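Local structure of pullulanase (Bacillus acidopullulyticus, 2WAN) at residues 434-439 and 481-486; 489-494 and 548-553; 825-830 and 866-871. The protein hydrolyses the alpha-1,6-glucosidic linkages of pullulan and probably those at the branch points of starch-derived polysaccharides. All coordinates share one frame; numbering follows the deposited sequence.

Contact 1: 434-439 and 481-486; sequences VIYEAH and LGITTV
Tyr436 carries the tight side of this contact, against Leu481 and Ile483. Its CG stands anti to the backbone N (chi1 -177°), which lays the ring toward the residues leading into the next strand. Tyr436 CE2 comes within 3.5 Å of Leu481 CD2, and these two side chains cross at about a right angle. Nearer the backbone, Tyr436 CB rests 3.8 Å from Ile483 CG1. Ile483 CG2 approaches the same ring obliquely. Phe814 and Ile821 of helix 811-826 pack on Leu481, and the phenol OH of Tyr436 is hydrogen-bonded to Glu781.

Strands 435-438 and 485-488 run parallel as the first two strands of the (beta/alpha)8 barrel. Helix 474-481 lies in the crossover between them. Tyr436 and Val486 face this helix through Leu478, while Ile435 and Thr485 point to the other face of the sheet. Tyr436 N donates a hydrogen bond to Thr485 O at 2.9 Å.

The looser side is at Gly482 and Thr484, which are partly exposed, and polar bonds do more of the work. Val434 beside them is buried. Gly482 O accepts from Asn825 of helix 811-826. Val434 N donates to Thr484 OG1 at 2.8 Å (157°). Val434 O accepts Thr484 N at 3.0 Å, in the carbonyl plane on a lone pair, and takes a weak bond from Thr485 N. Thr484 OG1 also shares a hydrogen bond of 2.8 Å with Thr485 OG1.

Contact 2: 489-494 and 548-553; sequences QPVEEF and VNMDVV
Glu492 reaches across to Met550 and Val552, its chain extended beyond CG. Its CB lies beside a water that accepts from Glu492 N at 3.0 Å and donates to Asp551 O. CG meets the methyl Met550 CE at 3.6 Å; a bend at chi3 (61°) turns that methyl toward the glutamate. CD and OE2 lie over Val552, with Glu492 OE2 3.5 Å from Val552 CG1. At the tip, Glu492 OE1 accepts a hydrogen bond of 2.8 Å from a second water, which in turn accepts from Val553 N. A third water accepts from Val491 N and lies 2.9 Å from Asp551 O, to which it can donate.

Pro490 packs on the alternate residues, Asp551 and Val553. Its CD sits 3.6 Å from Asp551 OD2 and its CG 3.8 Å from Val553 CG2. The Asp551 carboxylate has its polar partners in Tyr509, by a hydrogen bond, and Arg620, by a salt bridge. Segment 548-553 enters the first conserved region of the alpha-amylase family, at the C-terminal end of the third barrel strand. Trp610 of helix 597-614 packs on both Glu492 and Met550, and Phe619 of strand 618-621 touches Met550 and Val552.

Contact 3: 825-830 and 866-871; sequences NQHPAF and KNIIVM
Phe830 CG stands anti to its carbonyl carbon (chi1 -67°), which swings the ring toward Ile868 and Val870. Ile868 CG1 takes the same position on its own backbone (chi1 -52°), and an extended chi2 (177°) sends CD1 on to Ala829. Its other branch, CG2, turns to the phenylalanine instead.

The contact is apolar and small. Phe830 CZ lies 4.0 Å from Ile868 CG2, with the two side chains at about a right angle. Val870 CG2 meets the edge of the ring in its plane, 3.8 Å from Phe830 CE1. Ala829 CB touches Ile868 CD1 at 3.9 Å. A backbone bond of 3.2 Å from Phe830 N to His827 O holds the short 3-10 turn that presents these groups.

His827 only grazes Ile868. Its ring is stacked with Trp865 and hydrogen-bonded to Asp863 and Glu899. Leu856 of strand 852-856, next to strand 868-873 in the sheet, packs on both Ala829 and Phe830. The turn following helix 811-826 is thus set against the C-terminal beta domain, the domain that follows the catalytic barrel in alpha-amylase family enzymes.

How the contacts relate
From the N terminus, contact 1 closes first, bringing 434-439 against 481-486 around the segment that holds helix 474-481. Contact 2 follows in series and closes a second loop, through helix 529-543, between 489-494 and 548-553. Contact 3 closes the last loop, from 825-830 to 866-871, which holds helix 835-841 and strands 842-844 and 852-856. None nests in or crosses another. Contacts 1 and 2 share the barrel sheet and touch directly: Val486 O meets Asn549 N, and Ala438 O meets Gln489 N. They tie the first three barrel strands together. Asn825, at the end of helix 811-826, bonds Gly482 O, and the turn that follows packs on the C-terminal beta domain. Contacts 2 and 3 do not touch.

Contact 1: 434-439 and 481-486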
loop_
_atom_site.group_PDB
_atom_site.type_symbol
_atom_site.label_atom_id
_atom_site.label_comp_id
_atom_site.label_asym_id
_atom_site.label_seq_id
_atom_site.Cartn_x
_atom_site.Cartn_y
_atom_site.Cartn_z
ATOM N N VAL A 434 -3.272 9.258 17.759
ATOM C CA VAL A 434 -4.076 10.243 17.012
ATOM C C VAL A 434 -3.120 10.848 15.993
ATOM O O VAL A 434 -2.210 11.622 16.345
ATOM C CB VAL A 434 -4.682 11.338 17.908
ATOM C CG1 VAL A 434 -5.652 12.185 17.064
ATOM C CG2 VAL A 434 -5.450 10.710 19.063
ATOM N N ILE A 435 -3.337 10.469 14.736
ATOM C CA ILE A 435 -2.352 10.670 13.679
ATOM C C ILE A 435 -2.640 11.988 12.936
ATOM O O ILE A 435 -3.763 12.243 12.527
ATOM C CB ILE A 435 -2.336 9.457 12.711
ATOM C CG1 ILE A 435 -1.946 8.181 13.473
ATOM C CG2 ILE A 435 -1.345 9.695 11.572
ATOM C CD1 ILE A 435 -2.122 6.877 12.657
ATOM N N TYR A 436 -1.604 12.799 12.746
ATOM C CA TYR A 436 -1.724 14.125 12.145
ATOM C C TYR A 436 -0.843 14.180 10.899
ATOM O O TYR A 436 0.386 14.177 11.002
ATOM C CB TYR A 436 -1.264 15.142 13.191
ATOM C CG TYR A 436 -1.357 16.623 12.862
ATOM C CD1 TYR A 436 -0.276 17.294 12.300
ATOM C CD2 TYR A 436 -2.494 17.360 13.202
ATOM C CE1 TYR A 436 -0.324 18.670 12.043
ATOM C CE2 TYR A 436 -2.563 18.742 12.954
ATOM C CZ TYR A 436 -1.476 19.389 12.396
ATOM O OH TYR A 436 -1.537 20.751 12.179
ATOM N N GLU A 437 -1.468 14.202 9.722
ATOM C CA GLU A 437 -0.717 14.191 8.449
ATOM C C GLU A 437 -0.146 15.571 8.107
ATOM O O GLU A 437 -0.871 16.569 8.117
ATOM C CB GLU A 437 -1.605 13.710 7.296
ATOM C CG GLU A 437 -0.841 13.530 5.960
ATOM C CD GLU A 437 -1.775 13.077 4.821
ATOM O OE1 GLU A 437 -2.935 13.543 4.753
ATOM O OE2 GLU A 437 -1.339 12.277 3.983
ATOM N N ALA A 438 1.148 15.641 7.809
ATOM C CA ALA A 438 1.777 16.927 7.475
ATOM C C ALA A 438 2.882 16.758 6.435
ATOM O O ALA A 438 3.650 15.803 6.490
ATOM C CB ALA A 438 2.356 17.588 8.751
ATOM N N HIS A 439 2.947 17.700 5.496
ATOM C CA HIS A 439 4.050 17.815 4.529
ATOM C C HIS A 439 5.127 18.738 5.100
ATOM O O HIS A 439 4.798 19.785 5.660
ATOM C CB HIS A 439 3.445 18.388 3.244
ATOM C CG HIS A 439 4.378 18.453 2.074
ATOM N ND1 HIS A 439 5.308 19.467 1.911
ATOM C CD2 HIS A 439 4.469 17.678 0.970
ATOM C CE1 HIS A 439 5.952 19.284 0.771
ATOM N NE2 HIS A 439 5.456 18.214 0.178
ATOM N N LEU A 481 -2.398 20.966 20.636
ATOM C CA LEU A 481 -3.478 20.250 19.975
ATOM C C LEU A 481 -3.706 18.851 20.559
ATOM O O LEU A 481 -4.847 18.352 20.579
ATOM C CB LEU A 481 -3.189 20.177 18.474
ATOM C CG LEU A 481 -4.269 19.577 17.569
ATOM C CD1 LEU A 481 -5.581 20.406 17.647
ATOM C CD2 LEU A 481 -3.754 19.493 16.121
ATOM N N GLY A 482 -2.636 18.205 21.024
ATOM C CA GLY A 482 -2.793 16.881 21.665
ATOM C C GLY A 482 -2.592 15.647 20.787
ATOM O O GLY A 482 -2.702 14.497 21.266
ATOM N N ILE A 483 -2.269 15.848 19.512
ATOM C CA ILE A 483 -2.023 14.690 18.638
ATOM C C ILE A 483 -0.808 13.903 19.125
ATOM O O ILE A 483 0.077 14.456 19.780
ATOM C CB ILE A 483 -1.922 15.064 17.118
ATOM C CG1 ILE A 483 -0.758 16.049 16.828
ATOM C CG2 ILE A 483 -3.285 15.684 16.637
ATOM C CD1 ILE A 483 0.636 15.363 16.590
ATOM N N THR A 484 -0.798 12.603 18.858
ATOM C CA THR A 484 0.253 11.739 19.398
ATOM C C THR A 484 1.357 11.430 18.390
ATOM O O THR A 484 2.446 11.008 18.779
ATOM C CB THR A 484 -0.293 10.365 19.859
ATOM O OG1 THR A 484 -0.713 9.606 18.717
ATOM C CG2 THR A 484 -1.472 10.532 20.824
ATOM N N THR A 485 1.055 11.582 17.101
ATOM C CA THR A 485 1.904 11.030 16.059
ATOM C C THR A 485 1.772 11.892 14.813
ATOM O O THR A 485 0.654 12.195 14.380
ATOM C CB THR A 485 1.503 9.559 15.706
ATOM O OG1 THR A 485 1.288 8.813 16.912
ATOM C CG2 THR A 485 2.581 8.869 14.884
ATOM N N VAL A 486 2.915 12.319 14.268
ATOM C CA VAL A 486 2.932 13.043 12.984
ATOM C C VAL A 486 3.197 12.038 11.870
ATOM O O VAL A 486 4.175 11.288 11.923
ATOM C CB VAL A 486 4.005 14.170 12.975
ATOM C CG1 VAL A 486 4.150 14.776 11.574
ATOM C CG2 VAL A 486 3.617 15.262 13.948
#

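Contact 2: 489-494 and 548-553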
loop_
_atom_site.group_PDB
_atom_site.type_symbol
_atom_site.label_atom_id
_atom_site.label_comp_id
_atom_site.label_asym_id
_atom_site.label_seq_id
_atom_site.Cartn_x
_atom_site.Cartn_y
_atom_site.Cartn_z
ATOM N N GLN A 489 4.411 13.376 4.993
ATOM C CA GLN A 489 4.345 13.071 3.551
ATOM C C GLN A 489 5.771 12.714 3.094
ATOM O O GLN A 489 6.735 12.979 3.820
ATOM C CB GLN A 489 3.724 14.219 2.755
ATOM C CG GLN A 489 2.214 14.315 2.967
ATOM C CD GLN A 489 1.536 15.137 1.880
ATOM O OE1 GLN A 489 1.182 16.282 2.108
ATOM N NE2 GLN A 489 1.381 14.555 0.688
ATOM N N PRO A 490 5.919 12.051 1.940
ATOM C CA PRO A 490 7.202 11.377 1.631
ATOM C C PRO A 490 8.498 12.170 1.851
ATOM O O PRO A 490 8.709 13.246 1.261
ATOM C CB PRO A 490 7.027 10.988 0.173
ATOM C CG PRO A 490 5.555 10.596 0.142
ATOM C CD PRO A 490 4.875 11.703 0.950
ATOM N N VAL A 491 9.345 11.619 2.710
ATOM C CA VAL A 491 10.709 12.150 2.909
ATOM C C VAL A 491 11.813 11.216 2.365
ATOM O O VAL A 491 12.997 11.502 2.527
ATOM C CB VAL A 491 10.978 12.553 4.380
ATOM C CG1 VAL A 491 9.965 13.629 4.849
ATOM C CG2 VAL A 491 10.995 11.314 5.318
ATOM N N GLU A 492 11.444 10.092 1.753
ATOM C CA GLU A 492 12.440 9.314 0.987
ATOM C C GLU A 492 12.645 10.011 -0.354
ATOM O O GLU A 492 11.672 10.339 -1.050
ATOM C CB GLU A 492 11.999 7.871 0.770
ATOM C CG GLU A 492 11.867 7.099 2.078
ATOM C CD GLU A 492 11.340 5.689 1.918
ATOM O OE1 GLU A 492 10.782 5.348 0.844
ATOM O OE2 GLU A 492 11.471 4.922 2.907
ATOM N N GLU A 493 13.918 10.237 -0.697
ATOM C CA GLU A 493 14.333 10.958 -1.906
ATOM C C GLU A 493 13.506 10.644 -3.154
ATOM O O GLU A 493 13.410 9.488 -3.589
ATOM C CB GLU A 493 15.809 10.652 -2.215
ATOM C CG GLU A 493 16.365 11.436 -3.410
ATOM C CD GLU A 493 16.741 12.870 -3.095
ATOM O OE1 GLU A 493 16.641 13.294 -1.928
ATOM O OE2 GLU A 493 17.114 13.601 -4.043
ATOM N N PHE A 494 12.937 11.698 -3.719
ATOM C CA PHE A 494 12.120 11.585 -4.915
ATOM C C PHE A 494 12.675 12.429 -6.072
ATOM O O PHE A 494 13.525 13.308 -5.876
ATOM C CB PHE A 494 10.634 11.886 -4.611
ATOM C CG PHE A 494 10.388 13.170 -3.854
ATOM C CD1 PHE A 494 10.283 14.382 -4.535
ATOM C CD2 PHE A 494 10.226 13.170 -2.452
ATOM C CE1 PHE A 494 10.038 15.577 -3.851
ATOM C CE2 PHE A 494 9.973 14.361 -1.765
ATOM C CZ PHE A 494 9.880 15.568 -2.461
ATOM N N VAL A 548 6.670 9.564 14.972
ATOM C CA VAL A 548 6.775 9.877 13.535
ATOM C C VAL A 548 6.491 8.633 12.696
ATOM O O VAL A 548 7.209 7.625 12.790
ATOM C CB VAL A 548 8.183 10.389 13.167
ATOM C CG1 VAL A 548 8.296 10.620 11.632
ATOM C CG2 VAL A 548 8.494 11.674 13.923
ATOM N N ASN A 549 5.456 8.724 11.863
ATOM C CA ASN A 549 5.146 7.692 10.877
ATOM C C ASN A 549 5.523 8.207 9.489
ATOM O O ASN A 549 5.104 9.297 9.098
ATOM C CB ASN A 549 3.640 7.355 10.884
ATOM C CG ASN A 549 3.177 6.682 12.179
ATOM O OD1 ASN A 549 3.987 6.272 13.008
ATOM N ND2 ASN A 549 1.857 6.581 12.354
ATOM N N MET A 550 6.297 7.436 8.739
ATOM C CA MET A 550 6.648 7.865 7.378
ATOM C C MET A 550 5.663 7.371 6.336
ATOM O O MET A 550 5.428 6.174 6.237
ATOM C CB MET A 550 8.061 7.380 7.023
ATOM C CG MET A 550 9.165 8.239 7.645
ATOM S SD MET A 550 10.829 7.530 7.347
ATOM C CE MET A 550 10.931 7.552 5.548
ATOM N N ASP A 551 5.129 8.294 5.537
ATOM C CA ASP A 551 4.467 7.927 4.256
ATOM C C ASP A 551 5.561 7.380 3.329
ATOM O O ASP A 551 6.556 8.062 3.078
ATOM C CB ASP A 551 3.833 9.190 3.668
ATOM C CG ASP A 551 2.911 8.922 2.495
ATOM O OD1 ASP A 551 3.010 7.864 1.839
ATOM O OD2 ASP A 551 2.054 9.797 2.237
ATOM N N VAL A 552 5.404 6.142 2.866
ATOM C CA VAL A 552 6.410 5.499 1.991
ATOM C C VAL A 552 5.763 4.927 0.732
ATOM O O VAL A 552 4.623 4.439 0.767
ATOM C CB VAL A 552 7.220 4.396 2.754
ATOM C CG1 VAL A 552 8.144 5.042 3.825
ATOM C CG2 VAL A 552 6.264 3.395 3.419
ATOM N N VAL A 553 6.501 4.989 -0.373
ATOM C CA VAL A 553 5.969 4.714 -1.702
ATOM C C VAL A 553 6.771 3.583 -2.368
ATOM O O VAL A 553 7.335 3.763 -3.457
ATOM C CB VAL A 553 5.981 6.006 -2.572
ATOM C CG1 VAL A 553 5.137 5.853 -3.851
ATOM C CG2 VAL A 553 5.500 7.245 -1.738
HETATM O O HOH W 1 7.804 10.092 4.784
HETATM O O HOH W 2 8.906 8.490 1.706
HETATM O O HOH W 3 8.834 6.633 -0.665
#

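Contact 3: 825-830 and 866-871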
loop_
_atom_site.group_PDB
_atom_site.type_symbol
_atom_site.label_atom_id
_atom_site.label_comp_id
_atom_site.label_asym_id
_atom_site.label_seq_id
_atom_site.Cartn_x
_atom_site.Cartn_y
_atom_site.Cartn_z
ATOM N N ASN A 825 -7.620 11.082 24.597
ATOM C CA ASN A 825 -6.329 10.690 25.190
ATOM C C ASN A 825 -6.501 10.285 26.651
ATOM O O ASN A 825 -5.770 9.431 27.151
ATOM C CB ASN A 825 -5.281 11.812 25.116
ATOM C CG ASN A 825 -4.842 12.152 23.690
ATOM O OD1 ASN A 825 -5.113 11.421 22.718
ATOM N ND2 ASN A 825 -4.143 13.301 23.559
ATOM N N GLN A 826 -7.457 10.918 27.330
ATOM C CA GLN A 826 -7.683 10.715 28.766
ATOM C C GLN A 826 -8.597 9.544 29.083
ATOM O O GLN A 826 -8.623 9.077 30.234
ATOM C CB GLN A 826 -8.274 11.986 29.383
ATOM C CG GLN A 826 -7.266 13.125 29.565
ATOM C CD GLN A 826 -6.134 12.761 30.530
ATOM O OE1 GLN A 826 -4.993 13.211 30.370
ATOM N NE2 GLN A 826 -6.452 11.947 31.539
ATOM N N HIS A 827 -9.352 9.087 28.080
ATOM C CA HIS A 827 -10.419 8.122 28.311
ATOM C C HIS A 827 -10.302 6.904 27.442
ATOM O O HIS A 827 -10.766 6.905 26.293
ATOM C CB HIS A 827 -11.792 8.810 28.189
ATOM C CG HIS A 827 -12.058 9.705 29.344
ATOM N ND1 HIS A 827 -12.413 9.220 30.585
ATOM C CD2 HIS A 827 -11.895 11.043 29.489
ATOM C CE1 HIS A 827 -12.496 10.226 31.433
ATOM N NE2 HIS A 827 -12.184 11.342 30.796
ATOM N N PRO A 828 -9.679 5.838 27.993
ATOM C CA PRO A 828 -9.417 4.632 27.211
ATOM C C PRO A 828 -10.667 3.835 26.774
ATOM O O PRO A 828 -10.556 2.934 25.938
ATOM C CB PRO A 828 -8.471 3.818 28.126
ATOM C CG PRO A 828 -8.805 4.267 29.533
ATOM C CD PRO A 828 -9.138 5.756 29.365
ATOM N N ALA A 829 -11.852 4.180 27.292
ATOM C CA ALA A 829 -13.118 3.590 26.800
ATOM C C ALA A 829 -13.309 3.844 25.307
ATOM O O ALA A 829 -13.898 3.030 24.607
ATOM C CB ALA A 829 -14.304 4.162 27.567
ATOM N N PHE A 830 -12.796 4.979 24.829
ATOM C CA PHE A 830 -12.812 5.309 23.404
ATOM C C PHE A 830 -11.827 4.494 22.565
ATOM O O PHE A 830 -11.860 4.562 21.326
ATOM C CB PHE A 830 -12.499 6.801 23.210
ATOM C CG PHE A 830 -13.574 7.729 23.739
ATOM C CD1 PHE A 830 -14.805 7.829 23.101
ATOM C CD2 PHE A 830 -13.324 8.509 24.864
ATOM C CE1 PHE A 830 -15.793 8.702 23.591
ATOM C CE2 PHE A 830 -14.294 9.395 25.360
ATOM C CZ PHE A 830 -15.539 9.479 24.721
ATOM N N LYS A 866 -17.445 5.405 34.688
ATOM C CA LYS A 866 -18.210 4.154 34.625
ATOM C C LYS A 866 -18.971 3.989 33.300
ATOM O O LYS A 866 -18.843 2.965 32.600
ATOM C CB LYS A 866 -19.207 4.079 35.803
ATOM C CG LYS A 866 -20.027 2.791 35.802
ATOM C CD LYS A 866 -20.933 2.699 37.027
ATOM C CE LYS A 866 -21.597 1.331 37.104
ATOM N NZ LYS A 866 -22.504 1.230 38.298
ATOM N N ASN A 867 -19.793 4.990 32.983
ATOM C CA ASN A 867 -20.571 5.000 31.765
ATOM C C ASN A 867 -20.313 6.311 31.037
ATOM O O ASN A 867 -20.313 7.385 31.674
ATOM C CB ASN A 867 -22.077 4.893 32.099
ATOM C CG ASN A 867 -22.445 3.562 32.727
ATOM O OD1 ASN A 867 -21.949 2.497 32.324
ATOM N ND2 ASN A 867 -23.324 3.610 33.729
ATOM N N ILE A 868 -20.085 6.216 29.728
ATOM C CA ILE A 868 -19.985 7.395 28.874
ATOM C C ILE A 868 -21.043 7.319 27.792
ATOM O O ILE A 868 -21.192 6.296 27.118
ATOM C CB ILE A 868 -18.593 7.506 28.209
ATOM C CG1 ILE A 868 -17.485 7.410 29.274
ATOM C CG2 ILE A 868 -18.492 8.819 27.374
ATOM C CD1 ILE A 868 -16.069 7.431 28.720
ATOM N N ILE A 869 -21.792 8.411 27.617
ATOM C CA ILE A 869 -22.734 8.474 26.495
ATOM C C ILE A 869 -22.265 9.504 25.476
ATOM O O ILE A 869 -21.857 10.592 25.847
ATOM C CB ILE A 869 -24.185 8.798 26.937
ATOM C CG1 ILE A 869 -24.800 7.580 27.609
ATOM C CG2 ILE A 869 -25.042 9.250 25.705
ATOM C CD1 ILE A 869 -26.153 7.879 28.288
ATOM N N VAL A 870 -22.288 9.128 24.195
ATOM C CA VAL A 870 -21.987 10.061 23.108
ATOM C C VAL A 870 -23.200 10.067 22.167
ATOM O O VAL A 870 -23.729 9.006 21.839
ATOM C CB VAL A 870 -20.742 9.602 22.285
ATOM C CG1 VAL A 870 -20.508 10.491 21.045
ATOM C CG2 VAL A 870 -19.484 9.574 23.164
ATOM N N MET A 871 -23.624 11.252 21.723
ATOM C CA MET A 871 -24.664 11.354 20.680
ATOM C C MET A 871 -24.288 12.390 19.627
ATOM O O MET A 871 -23.960 13.538 19.974
ATOM C CB MET A 871 -26.030 11.715 21.290
ATOM C CG MET A 871 -27.116 11.900 20.224
ATOM S SD MET A 871 -28.720 12.013 21.020
ATOM C CE MET A 871 -29.654 12.847 19.726
#